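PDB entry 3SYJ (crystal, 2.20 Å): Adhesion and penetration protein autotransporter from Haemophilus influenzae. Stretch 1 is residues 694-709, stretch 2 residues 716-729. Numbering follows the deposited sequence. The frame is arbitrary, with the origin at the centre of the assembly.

Stretch 1, residues 694-709: VINSIPKTQINGSINL
Stretch 2 716-729: NVKGLAKLNGNVTL

Successive turns of a parallel β-solenoid stack in register, one above the other, and residues 694-709 and 716-729 of this autotransporter illustrate the principle. The strongest ties are backbone hydrogen bonds in parallel register. Strand 701-704 lies beside strand 721-723 with axes 4.7 Å apart and 19° from parallel, Thr701, Gln702 and Ile703 pairing with Ala721, Lys722 and Leu723. Thr701 N donates to Leu720 O (3.0 Å), Lys722 N to Thr701 O (2.7 Å), Ile703 N to Lys722 O (2.8 Å) and Asn724 N to Ile703 O (2.8 Å).

Beyond the bend the pattern resumes: strands 707-709 and 727-729 run 11° from parallel, Ile707, Asn708 and Leu709 matching Val727, Thr728 and Leu729. Here Ile707 N reaches Asn726 O, Thr728 N reaches Ile707 O, and Leu709 N reaches Thr728 O, each at 2.8 Å. All six strand residues of this second pair have extended angles, phi -111 to -129° and psi 124 to 142°.

Side-chain amides add a second set of bonds near the bend. Asn704 and Asn724 share chi1 m (both -63°), and Asn724 ND2 donates to Asn704 OD1 (2.9 Å) and to Gln702 OE1 (3.0 Å), using both its hydrogens. Gln702, m at chi1 and chi2, also donates from NE2 to Lys700 O (2.9 Å). Gly705 and Gly725 are nearly fully extended (phi 175° and 173°); Gly725 CA approaches Gly705 O at 3.1 Å, and a CB there would clash with that oxygen.

The face carrying Thr701, Ile703, Ile707 and Leu709, with Ala721, Leu723, Val727 and Leu729 across from them, is buried and, Thr701 apart, apolar. Ile703 (m, t) sets CG2 3.6 Å from Leu723 CD1 and CD1 4.0 Å from Val717 CG2; Ile707 CD1 meets Leu723 CD2 at 3.7 Å, and Leu709 CD1 meets Leu729 CD2 at 3.9 Å. Outside the strands, Leu720 (m, t) places CD1 3.7 Å from Ile698 CG2.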

# COMPACT_ATOMS: atom_id res chain seq x y z
N VAL A 694 40.86 -3.66 -3.58
CA VAL A 694 40.04 -4.83 -3.33
C VAL A 694 38.63 -4.39 -2.94
O VAL A 694 37.65 -4.87 -3.49
CB VAL A 694 40.63 -5.70 -2.21
CG1 VAL A 694 39.75 -6.91 -1.96
CG2 VAL A 694 42.05 -6.14 -2.57
N ILE A 695 38.54 -3.45 -2.01
CA ILE A 695 37.26 -2.95 -1.54
C ILE A 695 36.43 -2.40 -2.69
O ILE A 695 35.22 -2.65 -2.77
CB ILE A 695 37.44 -1.86 -0.46
CG1 ILE A 695 37.93 -2.49 0.84
CG2 ILE A 695 36.15 -1.08 -0.24
CD1 ILE A 695 38.57 -1.50 1.78
N ASN A 696 37.07 -1.65 -3.57
CA ASN A 696 36.36 -1.02 -4.68
C ASN A 696 35.94 -2.02 -5.75
O ASN A 696 35.09 -1.71 -6.58
CB ASN A 696 37.21 0.09 -5.32
CG ASN A 696 37.30 1.34 -4.46
OD1 ASN A 696 36.40 1.63 -3.66
ND2 ASN A 696 38.38 2.08 -4.62
N SER A 697 36.55 -3.20 -5.73
CA SER A 697 36.26 -4.21 -6.75
C SER A 697 35.07 -5.08 -6.36
O SER A 697 34.50 -5.78 -7.19
CB SER A 697 37.48 -5.09 -7.00
OG SER A 697 37.53 -6.14 -6.05
N ILE A 698 34.68 -5.03 -5.09
CA ILE A 698 33.57 -5.84 -4.62
C ILE A 698 32.21 -5.14 -4.77
O ILE A 698 32.00 -4.06 -4.23
CB ILE A 698 33.79 -6.28 -3.17
CG1 ILE A 698 35.11 -7.03 -3.04
CG2 ILE A 698 32.61 -7.11 -2.69
CD1 ILE A 698 35.49 -7.43 -1.63
N PRO A 699 31.29 -5.77 -5.52
CA PRO A 699 29.94 -5.22 -5.74
C PRO A 699 29.09 -5.27 -4.48
O PRO A 699 29.30 -6.14 -3.63
CB PRO A 699 29.35 -6.17 -6.79
CG PRO A 699 30.09 -7.45 -6.55
CD PRO A 699 31.49 -6.99 -6.32
N LYS A 700 28.16 -4.33 -4.35
CA LYS A 700 27.18 -4.37 -3.27
C LYS A 700 26.08 -5.36 -3.65
O LYS A 700 25.32 -5.13 -4.59
CB LYS A 700 26.56 -2.99 -3.04
CG LYS A 700 27.51 -1.98 -2.43
CD LYS A 700 26.79 -0.68 -2.09
CE LYS A 700 27.79 0.43 -1.75
NZ LYS A 700 27.09 1.73 -1.50
N THR A 701 25.99 -6.46 -2.91
CA THR A 701 25.05 -7.52 -3.23
C THR A 701 23.60 -7.04 -3.22
O THR A 701 23.12 -6.50 -2.22
CB THR A 701 25.18 -8.67 -2.24
OG1 THR A 701 26.54 -9.11 -2.22
CG2 THR A 701 24.26 -9.81 -2.64
N GLN A 702 22.90 -7.23 -4.33
CA GLN A 702 21.48 -6.94 -4.38
C GLN A 702 20.73 -8.18 -3.93
O GLN A 702 20.66 -9.17 -4.66
CB GLN A 702 21.03 -6.57 -5.79
CG GLN A 702 21.79 -5.43 -6.41
CD GLN A 702 21.74 -4.17 -5.57
OE1 GLN A 702 20.67 -3.65 -5.26
NE2 GLN A 702 22.91 -3.65 -5.22
N ILE A 703 20.18 -8.13 -2.72
CA ILE A 703 19.34 -9.20 -2.20
C ILE A 703 17.91 -8.97 -2.67
O ILE A 703 17.20 -8.12 -2.12
CB ILE A 703 19.37 -9.26 -0.66
CG1 ILE A 703 20.81 -9.33 -0.14
CG2 ILE A 703 18.54 -10.43 -0.16
CD1 ILE A 703 20.96 -8.84 1.29
N ASN A 704 17.48 -9.72 -3.67
CA ASN A 704 16.19 -9.48 -4.31
C ASN A 704 15.11 -10.45 -3.85
O ASN A 704 14.79 -11.43 -4.54
CB ASN A 704 16.35 -9.48 -5.83
CG ASN A 704 17.25 -8.34 -6.32
OD1 ASN A 704 17.31 -7.28 -5.70
ND2 ASN A 704 17.95 -8.57 -7.42
N GLY A 705 14.54 -10.16 -2.69
CA GLY A 705 13.53 -11.01 -2.09
C GLY A 705 13.18 -10.48 -0.72
O GLY A 705 13.65 -9.42 -0.32
N SER A 706 12.35 -11.22 -0.00
CA SER A 706 11.97 -10.80 1.34
C SER A 706 12.57 -11.77 2.33
O SER A 706 13.04 -12.84 1.95
CB SER A 706 10.45 -10.81 1.47
OG SER A 706 9.96 -12.10 1.12
N ILE A 707 12.56 -11.39 3.60
CA ILE A 707 13.14 -12.24 4.63
C ILE A 707 12.14 -12.49 5.75
O ILE A 707 11.56 -11.57 6.31
CB ILE A 707 14.42 -11.62 5.21
CG1 ILE A 707 15.42 -11.33 4.09
CG2 ILE A 707 15.04 -12.55 6.25
CD1 ILE A 707 16.73 -10.75 4.58
N ASN A 708 11.94 -13.77 6.06
CA ASN A 708 11.12 -14.13 7.19
C ASN A 708 11.93 -14.87 8.22
O ASN A 708 12.56 -15.89 7.91
CB ASN A 708 9.94 -14.98 6.75
CG ASN A 708 8.84 -14.16 6.13
OD1 ASN A 708 7.69 -14.26 6.54
ND2 ASN A 708 9.20 -13.34 5.15
N LEU A 709 11.93 -14.35 9.44
CA LEU A 709 12.59 -15.00 10.56
C LEU A 709 11.55 -15.51 11.55
O LEU A 709 10.61 -14.78 11.91
CB LEU A 709 13.54 -14.03 11.26
CG LEU A 709 14.56 -13.33 10.37
CD1 LEU A 709 15.47 -12.46 11.22
CD2 LEU A 709 15.37 -14.36 9.62
N ASN A 716 21.42 -11.07 9.33
CA ASN A 716 22.33 -9.94 9.40
C ASN A 716 22.67 -9.43 8.00
O ASN A 716 23.34 -10.12 7.23
CB ASN A 716 23.60 -10.38 10.10
CG ASN A 716 24.14 -9.33 11.05
OD1 ASN A 716 24.63 -8.27 10.63
ND2 ASN A 716 24.07 -9.62 12.34
N VAL A 717 22.19 -8.25 7.65
CA VAL A 717 22.58 -7.63 6.39
C VAL A 717 23.56 -6.51 6.69
O VAL A 717 23.21 -5.55 7.37
CB VAL A 717 21.38 -7.07 5.60
CG1 VAL A 717 21.87 -6.33 4.36
CG2 VAL A 717 20.44 -8.19 5.20
N LYS A 718 24.78 -6.63 6.18
CA LYS A 718 25.83 -5.70 6.56
C LYS A 718 26.76 -5.37 5.41
O LYS A 718 26.87 -6.13 4.44
CB LYS A 718 26.66 -6.31 7.70
CG LYS A 718 27.48 -7.50 7.25
CD LYS A 718 27.94 -8.35 8.41
CE LYS A 718 28.95 -9.38 7.93
NZ LYS A 718 29.30 -10.36 9.00
N GLY A 719 27.44 -4.24 5.52
CA GLY A 719 28.48 -3.86 4.57
C GLY A 719 28.00 -3.73 3.14
O GLY A 719 27.01 -3.06 2.86
N LEU A 720 28.72 -4.37 2.23
CA LEU A 720 28.47 -4.25 0.79
C LEU A 720 27.27 -5.10 0.38
O LEU A 720 27.41 -6.12 -0.31
CB LEU A 720 29.71 -4.65 0.01
CG LEU A 720 30.94 -3.79 0.33
CD1 LEU A 720 32.14 -4.23 -0.49
CD2 LEU A 720 30.61 -2.33 0.07
N ALA A 721 26.10 -4.67 0.82
CA ALA A 721 24.88 -5.41 0.58
C ALA A 721 23.69 -4.48 0.65
O ALA A 721 23.69 -3.50 1.41
CB ALA A 721 24.73 -6.53 1.60
N LYS A 722 22.68 -4.78 -0.16
CA LYS A 722 21.46 -4.01 -0.21
C LYS A 722 20.27 -4.96 -0.27
O LYS A 722 20.16 -5.77 -1.20
CB LYS A 722 21.47 -3.09 -1.42
CG LYS A 722 20.22 -2.25 -1.61
CD LYS A 722 20.36 -1.36 -2.82
CE LYS A 722 19.21 -0.39 -2.96
NZ LYS A 722 19.48 0.58 -4.07
N LEU A 723 19.41 -4.88 0.73
CA LEU A 723 18.20 -5.69 0.77
C LEU A 723 17.09 -5.00 0.00
O LEU A 723 16.63 -3.93 0.39
CB LEU A 723 17.77 -5.94 2.22
CG LEU A 723 16.53 -6.80 2.47
CD1 LEU A 723 16.56 -8.13 1.71
CD2 LEU A 723 16.38 -7.07 3.96
N ASN A 724 16.67 -5.61 -1.10
CA ASN A 724 15.56 -5.09 -1.87
C ASN A 724 14.32 -5.92 -1.57
O ASN A 724 13.87 -6.72 -2.39
CB ASN A 724 15.88 -5.11 -3.37
CG ASN A 724 17.06 -4.21 -3.72
OD1 ASN A 724 17.09 -3.04 -3.35
ND2 ASN A 724 18.03 -4.76 -4.44
N GLY A 725 13.78 -5.73 -0.37
CA GLY A 725 12.63 -6.49 0.09
C GLY A 725 12.32 -6.21 1.55
O GLY A 725 13.02 -5.43 2.21
N ASN A 726 11.25 -6.83 2.05
CA ASN A 726 10.81 -6.64 3.44
C ASN A 726 11.40 -7.69 4.38
O ASN A 726 11.82 -8.76 3.95
CB ASN A 726 9.29 -6.68 3.54
CG ASN A 726 8.59 -5.80 2.52
OD1 ASN A 726 8.96 -4.64 2.33
ND2 ASN A 726 7.57 -6.34 1.87
N VAL A 727 11.41 -7.37 5.67
CA VAL A 727 11.77 -8.35 6.69
C VAL A 727 10.59 -8.52 7.64
O VAL A 727 9.95 -7.54 8.04
CB VAL A 727 13.00 -7.91 7.50
CG1 VAL A 727 13.34 -8.94 8.56
CG2 VAL A 727 14.19 -7.66 6.58
N THR A 728 10.29 -9.76 7.99
CA THR A 728 9.22 -10.08 8.92
C THR A 728 9.73 -11.00 10.03
O THR A 728 10.39 -12.00 9.77
CB THR A 728 8.06 -10.75 8.20
OG1 THR A 728 7.59 -9.88 7.16
CG2 THR A 728 6.93 -11.05 9.16
N LEU A 729 9.43 -10.66 11.27
CA LEU A 729 9.98 -11.39 12.40
C LEU A 729 8.89 -11.82 13.36
O LEU A 729 7.95 -11.08 13.60
CB LEU A 729 11.02 -10.56 13.14
CG LEU A 729 12.21 -10.07 12.31
CD1 LEU A 729 11.84 -8.80 11.60
CD2 LEU A 729 13.41 -9.85 13.21
O HOH W 1 8.62 -10.27 4.89